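Local coordinates for protein galactose-1-phosphate uridylyltransferase (Bacillus cereus, PDB 4QVU) that is of unknown function but has a HIT-like fold, binds a zinc ion and may have UDP-glucose:hexose-1-phosphate uridylyltransferase activity, at residues Thr62-Thr67 / Met124-Met129; Phe88-Trp93 / Val105-Asn110. One frame throughout, in Å; residues are numbered along the deposited sequence.

Contact 1. Residues Thr62-Thr67 / Met124-Met129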
ATOM      1  N   THR A  62      11.209   4.505  30.733  1.00 76.04           N
ATOM      2  CA  THR A  62      10.461   4.400  31.986  1.00 76.31           C
ATOM      3  C   THR A  62       9.327   3.382  31.840  1.00 80.02           C
ATOM      4  O   THR A  62       8.879   3.110  30.725  1.00 78.87           O
ATOM      5  CB  THR A  62       9.910   5.768  32.448  1.00 78.12           C
ATOM      6  OG1 THR A  62       8.761   6.117  31.689  1.00 76.49           O
ATOM      7  CG2 THR A  62      10.943   6.887  32.416  1.00 73.66           C
ATOM      8  N   VAL A  63       8.870   2.828  32.969  1.00 77.83           N
ATOM      9  CA  VAL A  63       7.792   1.839  33.036  1.00 77.59           C
ATOM     10  C   VAL A  63       6.679   2.386  33.956  1.00 83.17           C
ATOM     11  O   VAL A  63       6.972   2.937  35.022  1.00 83.70           O
ATOM     12  CB  VAL A  63       8.326   0.454  33.511  1.00 82.25           C
ATOM     13  CG1 VAL A  63       7.192  -0.544  33.726  1.00 81.80           C
ATOM     14  CG2 VAL A  63       9.345  -0.112  32.525  1.00 81.88           C
ATOM     15  N   LEU A  64       5.411   2.211  33.546  1.00 79.51           N
ATOM     16  CA  LEU A  64       4.264   2.674  34.317  1.00 80.29           C
ATOM     17  C   LEU A  64       3.395   1.475  34.742  1.00 83.86           C
ATOM     18  O   LEU A  64       2.635   0.945  33.935  1.00 82.47           O
ATOM     19  CB  LEU A  64       3.462   3.688  33.477  1.00 79.62           C
ATOM     20  CG  LEU A  64       2.554   4.655  34.239  1.00 86.80           C
ATOM     21  CD1 LEU A  64       2.446   5.985  33.517  1.00 86.51           C
ATOM     22  CD2 LEU A  64       1.176   4.060  34.477  1.00 91.78           C
ATOM     23  N   ILE A  65       3.510   1.060  36.015  1.00 81.54           N
ATOM     24  CA  ILE A  65       2.731  -0.044  36.594  1.00 82.40           C
ATOM     25  C   ILE A  65       1.326   0.504  36.884  1.00 86.03           C
ATOM     26  O   ILE A  65       1.191   1.512  37.567  1.00 86.32           O
ATOM     27  CB  ILE A  65       3.436  -0.664  37.845  1.00 87.70           C
ATOM     28  CG1 ILE A  65       4.700  -1.453  37.445  1.00 88.44           C
ATOM     29  CG2 ILE A  65       2.514  -1.571  38.646  1.00 89.42           C
ATOM     30  CD1 ILE A  65       5.939  -0.646  37.220  1.00 98.61           C
ATOM     31  N   GLU A  66       0.299  -0.148  36.323  1.00 82.15           N
ATOM     32  CA  GLU A  66      -1.108   0.259  36.361  1.00 82.18           C
ATOM     33  C   GLU A  66      -1.872  -0.183  37.616  1.00 88.88           C
ATOM     34  O   GLU A  66      -2.923   0.392  37.898  1.00 87.23           O
ATOM     35  CB  GLU A  66      -1.842  -0.335  35.150  1.00 82.26           C
ATOM     36  CG  GLU A  66      -1.180  -0.103  33.802  1.00 89.88           C
ATOM     37  CD  GLU A  66      -1.789  -0.831  32.618  1.00103.85           C
ATOM     38  OE1 GLU A  66      -2.900  -1.397  32.743  1.00 94.29           O
ATOM     39  OE2 GLU A  66      -1.147  -0.816  31.545  1.00 95.76           O
ATOM     40  N   THR A  67      -1.417  -1.249  38.306  1.00 89.85           N
ATOM     41  CA  THR A  67      -2.101  -1.793  39.495  1.00 93.77           C
ATOM     42  C   THR A  67      -1.114  -2.623  40.336  1.00102.55           C
ATOM     43  O   THR A  67      -0.074  -3.029  39.827  1.00101.95           O
ATOM     44  CB  THR A  67      -3.365  -2.631  39.094  1.00103.34           C
ATOM     45  OG1 THR A  67      -3.911  -3.294  40.241  1.00105.93           O
ATOM     46  CG2 THR A  67      -3.101  -3.646  37.971  1.00 99.33           C
HETATM   47  N   MSE A 124       2.449   0.098  31.232  1.00 76.12           N
HETATM   48  CA  MSE A 124       2.621   0.978  30.075  1.00 72.45           C
HETATM   49  C   MSE A 124       4.060   1.466  30.042  1.00 74.96           C
HETATM   50  O   MSE A 124       4.819   1.202  30.982  1.00 75.28           O
HETATM   51  CB  MSE A 124       1.650   2.164  30.082  1.00 74.02           C
HETATM   52  CG  MSE A 124       0.184   1.776  30.028  1.00 81.11           C
HETATM   53 SE   MSE A 124      -0.974   3.326  29.872  0.75 88.70          SE
HETATM   54  CE  MSE A 124      -0.739   3.638  28.014  1.00 83.33           C
ATOM     55  N   GLN A 125       4.441   2.186  28.979  1.00 69.47           N
ATOM     56  CA  GLN A 125       5.794   2.705  28.860  1.00 69.34           C
ATOM     57  C   GLN A 125       5.816   4.127  28.344  1.00 72.07           C
ATOM     58  O   GLN A 125       5.062   4.484  27.437  1.00 70.70           O
ATOM     59  CB  GLN A 125       6.638   1.830  27.930  1.00 70.72           C
ATOM     60  CG  GLN A 125       7.026   0.478  28.511  1.00 86.34           C
ATOM     61  CD  GLN A 125       7.759  -0.360  27.511  1.00100.21           C
ATOM     62  OE1 GLN A 125       7.273  -1.412  27.100  1.00101.62           O
ATOM     63  NE2 GLN A 125       8.921   0.104  27.059  1.00 84.86           N
ATOM     64  N   ILE A 126       6.716   4.927  28.929  1.00 68.99           N
ATOM     65  CA  ILE A 126       7.020   6.303  28.552  1.00 67.92           C
ATOM     66  C   ILE A 126       8.521   6.326  28.214  1.00 73.14           C
ATOM     67  O   ILE A 126       9.353   6.003  29.076  1.00 74.43           O
ATOM     68  CB  ILE A 126       6.598   7.361  29.612  1.00 70.92           C
ATOM     69  CG1 ILE A 126       5.064   7.382  29.796  1.00 70.46           C
ATOM     70  CG2 ILE A 126       7.111   8.744  29.214  1.00 70.98           C
ATOM     71  CD1 ILE A 126       4.503   8.143  31.065  1.00 72.71           C
ATOM     72  N   ILE A 127       8.850   6.635  26.945  1.00 67.49           N
ATOM     73  CA  ILE A 127      10.220   6.696  26.456  1.00 67.57           C
ATOM     74  C   ILE A 127      10.496   8.099  25.924  1.00 74.14           C
ATOM     75  O   ILE A 127       9.873   8.534  24.951  1.00 73.79           O
ATOM     76  CB  ILE A 127      10.503   5.608  25.376  1.00 69.22           C
ATOM     77  CG1 ILE A 127      10.112   4.197  25.874  1.00 68.78           C
ATOM     78  CG2 ILE A 127      11.978   5.667  24.911  1.00 70.50           C
ATOM     79  CD1 ILE A 127      10.044   3.168  24.827  1.00 79.30           C
ATOM     80  N   GLY A 128      11.415   8.791  26.585  1.00 72.89           N
ATOM     81  CA  GLY A 128      11.885  10.110  26.187  1.00 73.51           C
ATOM     82  C   GLY A 128      13.013   9.906  25.198  1.00 78.53           C
ATOM     83  O   GLY A 128      13.933   9.130  25.465  1.00 78.10           O
HETATM   84  N   MSE A 129      12.924  10.540  24.022  1.00 75.69           N
HETATM   85  CA  MSE A 129      13.939  10.358  22.986  1.00 75.99           C
HETATM   86  C   MSE A 129      14.597  11.691  22.664  1.00 84.68           C
HETATM   87  O   MSE A 129      13.920  12.657  22.297  1.00 84.44           O
HETATM   88  CB  MSE A 129      13.327   9.719  21.738  1.00 75.82           C
HETATM   89  CG  MSE A 129      12.692   8.364  22.032  1.00 80.86           C
HETATM   90 SE   MSE A 129      12.011   7.472  20.482  0.75 86.77          SE
HETATM   91  CE  MSE A 129      10.761   8.851  19.847  1.00 82.64           C
TER
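From M124 onward, modelled there as selenomethionine, strand 124-129 runs antiparallel to 62-65, their axes 4.6 Å apart at the closest. M124 and L64 form a hydrogen-bonded pair with one bond in each direction. M124 N reaches L64 O at 2.8 Å, in the carbonyl plane on a lone pair, whereas L64 N meets M124 O at the same 2.8 Å from well above that carbonyl's plane, although its N-H is nearly straight (169°). Both side chains leave the same face of the sheet, and M124 CB lies 4.1 Å from L64 CB. M124 then turns beside its own backbone N, which sets its CG 3.3 Å from E66 OE2, the two side chains crossing at about a right angle. The other carboxylate oxygen, E66 OE1, is hydrogen-bonded to the hydroxyl of Y77. Q125 pairs with V63 in the non-hydrogen-bonded register, both side chains on the reverse face, where Q125 CB and CG both lie against T62 O from one side. I126 returns to the face of M124 and L64. Its O accepts two bonds from T62: the backbone N lies nearly along the C=O axis with a bent N-H (133°), and OG1, 2.7 Å from I126 O, uses an in-plane lone pair. The return bond, from I126 N to T62 O, is weak. OG1 stands between backbone N and carbonyl carbon (chi1 77°), a rotation that brings it to I126 O and also to W48 NE1, its second partner. On the same face I126 CD1 reaches back to L64 CD1, 3.9 Å away. Helix 79-97 covers the face through L85, F88 and S89, while in the sheet strand 46-50 flanks 59-65 and strand 104-111 flanks 123-129.

Contact 2. Residues Phe88-Trp93 / Val105-Asn110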
ATOM      1  N   PHE A  88      -3.161  10.043  34.819  1.00 76.86           N
ATOM      2  CA  PHE A  88      -1.775   9.965  35.290  1.00 77.39           C
ATOM      3  C   PHE A  88      -0.795   9.816  34.103  1.00 80.98           C
ATOM      4  O   PHE A  88       0.154  10.593  34.001  1.00 81.13           O
ATOM      5  CB  PHE A  88      -1.622   8.781  36.265  1.00 79.98           C
ATOM      6  CG  PHE A  88      -0.285   8.629  36.954  1.00 82.09           C
ATOM      7  CD1 PHE A  88      -0.046   9.234  38.185  1.00 86.79           C
ATOM      8  CD2 PHE A  88       0.715   7.836  36.401  1.00 82.65           C
ATOM      9  CE1 PHE A  88       1.178   9.062  38.841  1.00 88.09           C
ATOM     10  CE2 PHE A  88       1.937   7.660  37.059  1.00 86.04           C
ATOM     11  CZ  PHE A  88       2.161   8.277  38.272  1.00 86.06           C
ATOM     12  N   SER A  89      -1.058   8.839  33.202  1.00 76.86           N
ATOM     13  CA  SER A  89      -0.242   8.504  32.027  1.00 75.82           C
ATOM     14  C   SER A  89      -0.063   9.689  31.079  1.00 79.23           C
ATOM     15  O   SER A  89       1.079  10.019  30.774  1.00 79.54           O
ATOM     16  CB  SER A  89      -0.860   7.343  31.257  1.00 79.50           C
ATOM     17  OG  SER A  89      -0.895   6.179  32.065  1.00 93.30           O
ATOM     18  N   ILE A  90      -1.176  10.306  30.612  1.00 74.51           N
ATOM     19  CA  ILE A  90      -1.189  11.457  29.704  1.00 73.76           C
ATOM     20  C   ILE A  90      -0.443  12.646  30.344  1.00 79.98           C
ATOM     21  O   ILE A  90       0.378  13.258  29.662  1.00 80.64           O
ATOM     22  CB  ILE A  90      -2.654  11.846  29.320  1.00 76.89           C
ATOM     23  CG1 ILE A  90      -3.400  10.727  28.540  1.00 75.11           C
ATOM     24  CG2 ILE A  90      -2.754  13.217  28.602  1.00 77.63           C
ATOM     25  CD1 ILE A  90      -3.032  10.528  27.180  1.00 79.81           C
ATOM     26  N   LYS A  91      -0.729  12.967  31.638  1.00 77.42           N
ATOM     27  CA  LYS A  91      -0.110  14.081  32.381  1.00 78.04           C
ATOM     28  C   LYS A  91       1.420  13.956  32.401  1.00 79.73           C
ATOM     29  O   LYS A  91       2.102  14.921  32.072  1.00 79.97           O
ATOM     30  CB  LYS A  91      -0.647  14.163  33.834  1.00 82.32           C
ATOM     31  CG  LYS A  91      -0.079  15.336  34.657  1.00 93.63           C
ATOM     32  CD  LYS A  91      -0.654  15.501  36.078  1.00103.76           C
ATOM     33  CE  LYS A  91       0.001  14.686  37.175  1.00111.05           C
ATOM     34  NZ  LYS A  91      -0.423  13.261  37.174  1.00117.63           N
ATOM     35  N   HIS A  92       1.949  12.776  32.757  1.00 74.69           N
ATOM     36  CA  HIS A  92       3.392  12.580  32.856  1.00 74.69           C
ATOM     37  C   HIS A  92       4.045  12.500  31.477  1.00 78.06           C
ATOM     38  O   HIS A  92       5.188  12.931  31.344  1.00 78.88           O
ATOM     39  CB  HIS A  92       3.719  11.345  33.693  1.00 75.47           C
ATOM     40  CG  HIS A  92       3.364  11.565  35.134  1.00 80.95           C
ATOM     41  ND1 HIS A  92       4.049  12.490  35.911  1.00 84.39           N
ATOM     42  CD2 HIS A  92       2.367  11.030  35.875  1.00 83.20           C
ATOM     43  CE1 HIS A  92       3.457  12.472  37.091  1.00 85.27           C
ATOM     44  NE2 HIS A  92       2.450  11.601  37.121  1.00 85.02           N
ATOM     45  N   TRP A  93       3.317  12.018  30.454  1.00 73.04           N
ATOM     46  CA  TRP A  93       3.790  11.955  29.075  1.00 71.85           C
ATOM     47  C   TRP A  93       3.973  13.370  28.509  1.00 75.98           C
ATOM     48  O   TRP A  93       5.031  13.683  27.955  1.00 76.33           O
ATOM     49  CB  TRP A  93       2.794  11.144  28.219  1.00 69.29           C
ATOM     50  CG  TRP A  93       2.848  11.352  26.726  1.00 69.55           C
ATOM     51  CD1 TRP A  93       3.932  11.192  25.911  1.00 71.78           C
ATOM     52  CD2 TRP A  93       1.719  11.537  25.854  1.00 69.07           C
ATOM     53  NE1 TRP A  93       3.570  11.390  24.597  1.00 70.07           N
ATOM     54  CE2 TRP A  93       2.213  11.562  24.528  1.00 71.68           C
ATOM     55  CE3 TRP A  93       0.334  11.702  26.065  1.00 70.50           C
ATOM     56  CZ2 TRP A  93       1.376  11.758  23.420  1.00 70.38           C
ATOM     57  CZ3 TRP A  93      -0.491  11.896  24.967  1.00 71.28           C
ATOM     58  CH2 TRP A  93       0.030  11.917  23.663  1.00 70.99           C
ATOM     59  N   VAL A 105       8.543  12.490  23.157  1.00 70.07           N
ATOM     60  CA  VAL A 105       8.311  11.495  24.202  1.00 68.19           C
ATOM     61  C   VAL A 105       7.145  10.596  23.752  1.00 69.99           C
ATOM     62  O   VAL A 105       6.080  11.090  23.383  1.00 68.41           O
ATOM     63  CB  VAL A 105       8.054  12.162  25.585  1.00 71.90           C
ATOM     64  CG1 VAL A 105       7.580  11.150  26.614  1.00 70.77           C
ATOM     65  CG2 VAL A 105       9.295  12.890  26.087  1.00 73.52           C
ATOM     66  N   ILE A 106       7.369   9.276  23.777  1.00 66.02           N
ATOM     67  CA  ILE A 106       6.391   8.261  23.404  1.00 63.57           C
ATOM     68  C   ILE A 106       5.708   7.704  24.646  1.00 65.98           C
ATOM     69  O   ILE A 106       6.374   7.417  25.643  1.00 66.69           O
ATOM     70  CB  ILE A 106       7.089   7.127  22.601  1.00 65.99           C
ATOM     71  CG1 ILE A 106       7.373   7.562  21.150  1.00 65.70           C
ATOM     72  CG2 ILE A 106       6.274   5.831  22.636  1.00 66.38           C
ATOM     73  CD1 ILE A 106       8.098   6.515  20.297  1.00 74.12           C
ATOM     74  N   LEU A 107       4.383   7.524  24.552  1.00 60.43           N
ATOM     75  CA  LEU A 107       3.493   6.880  25.514  1.00 59.53           C
ATOM     76  C   LEU A 107       2.772   5.749  24.772  1.00 63.98           C
ATOM     77  O   LEU A 107       2.080   5.998  23.769  1.00 62.59           O
ATOM     78  CB  LEU A 107       2.509   7.879  26.174  1.00 59.61           C
ATOM     79  CG  LEU A 107       1.341   7.285  27.009  1.00 63.76           C
ATOM     80  CD1 LEU A 107       1.822   6.525  28.231  1.00 64.71           C
ATOM     81  CD2 LEU A 107       0.381   8.344  27.432  1.00 64.96           C
ATOM     82  N   TYR A 108       2.981   4.502  25.228  1.00 60.92           N
ATOM     83  CA  TYR A 108       2.382   3.339  24.584  1.00 60.19           C
ATOM     84  C   TYR A 108       2.269   2.166  25.571  1.00 66.12           C
ATOM     85  O   TYR A 108       2.884   2.176  26.642  1.00 66.63           O
ATOM     86  CB  TYR A 108       3.194   2.925  23.320  1.00 60.41           C
ATOM     87  CG  TYR A 108       4.449   2.119  23.566  1.00 61.65           C
ATOM     88  CD1 TYR A 108       5.616   2.728  24.018  1.00 64.44           C
ATOM     89  CD2 TYR A 108       4.497   0.760  23.270  1.00 62.66           C
ATOM     90  CE1 TYR A 108       6.781   1.993  24.230  1.00 66.68           C
ATOM     91  CE2 TYR A 108       5.662   0.014  23.468  1.00 64.22           C
ATOM     92  CZ  TYR A 108       6.802   0.637  23.945  1.00 73.49           C
ATOM     93  OH  TYR A 108       7.947  -0.092  24.134  1.00 78.32           O
ATOM     94  N   LYS A 109       1.463   1.163  25.190  1.00 63.11           N
ATOM     95  CA  LYS A 109       1.205  -0.051  25.959  1.00 63.44           C
ATOM     96  C   LYS A 109       1.323  -1.284  25.070  1.00 70.09           C
ATOM     97  O   LYS A 109       1.007  -1.227  23.880  1.00 68.95           O
ATOM     98  CB  LYS A 109      -0.195  -0.004  26.604  1.00 64.01           C
ATOM     99  CG  LYS A 109      -0.466  -1.188  27.509  1.00 67.56           C
ATOM    100  CD  LYS A 109      -1.870  -1.292  28.053  1.00 72.53           C
ATOM    101  CE  LYS A 109      -1.937  -2.537  28.903  1.00 79.65           C
ATOM    102  NZ  LYS A 109      -3.264  -2.721  29.529  1.00 97.54           N
ATOM    103  N   ASN A 110       1.761  -2.396  25.668  1.00 69.56           N
ATOM    104  CA  ASN A 110       1.828  -3.728  25.067  1.00 69.75           C
ATOM    105  C   ASN A 110       1.035  -4.673  25.954  1.00 76.22           C
ATOM    106  O   ASN A 110       1.216  -4.636  27.173  1.00 77.22           O
ATOM    107  CB  ASN A 110       3.278  -4.206  24.894  1.00 69.48           C
ATOM    108  CG  ASN A 110       4.204  -3.271  24.162  1.00 91.27           C
ATOM    109  OD1 ASN A 110       3.810  -2.552  23.245  1.00 89.51           O
ATOM    110  ND2 ASN A 110       5.476  -3.293  24.535  1.00 81.00           N
TER
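In this HIT-like fold helix 79-97 packs on one face of the antiparallel sheet, and segments 88-93 and 105-110 are where it meets the strand that follows it in sequence. The two axes run nearly antiparallel, 161° between their directions and 9.1 Å apart at their closest approach, a spacing bridged by side chains. W93 does most of the bridging. With CG nearly anti to the backbone N, its indole reaches the strand and meets it in two ways. Over one face of the five-membered ring sits L107 CB, 3.6 Å from the ring centroid and 15° off the normal, a CH-pi contact. At the ring edge NE1 donates to V105 O at 2.8 Å; the acceptor lies almost exactly in the indole plane, yet NE1 stands well above the carbonyl plane, and the N-H is moderately bent (141°). Edge and face together should restrict both the tilt and the spin of the ring. Such packing of a helix onto its succeeding strand gives the layered alpha-beta arrangement of the fold, and V105 and L107, two residues apart, both turn their CB toward the helix. V105 CG1 rests 3.7 Å from W93 CD1. In L107, whose CG is also anti to its backbone N, CD2 lies 3.6 Å from W93 CE3 and 4.1 Å from I90 CD1, and both branches rest against S89 CB. The polar end of S89 turns back on its own helix, OG hydrogen-bonding to L85 O. On the neighbouring strand 203-211, F208 packs against both I90 and L107.

In the fold
Both contacts are buried in the N-terminal half of the chain, their centres about 6 Å apart, and share the sheet through adjacent strands 123-129 and 104-111. Contact 1 works within the sheet and is carried mainly by backbone hydrogen bonds; contact 2 works between layers, where a tryptophan face, aliphatic branches and one indole N-H take over. The strands join them directly: Q125 N lies 2.8 Å from Y108 O and I106 N 2.9 Å from I127 O, both probable hydrogen bonds. S89 serves both, touching M124 as well as L107. On the sheet face away from the helix, I106 and M129 meet each other, and I106 packs on Y232 and M129 on I234 of a second subunit.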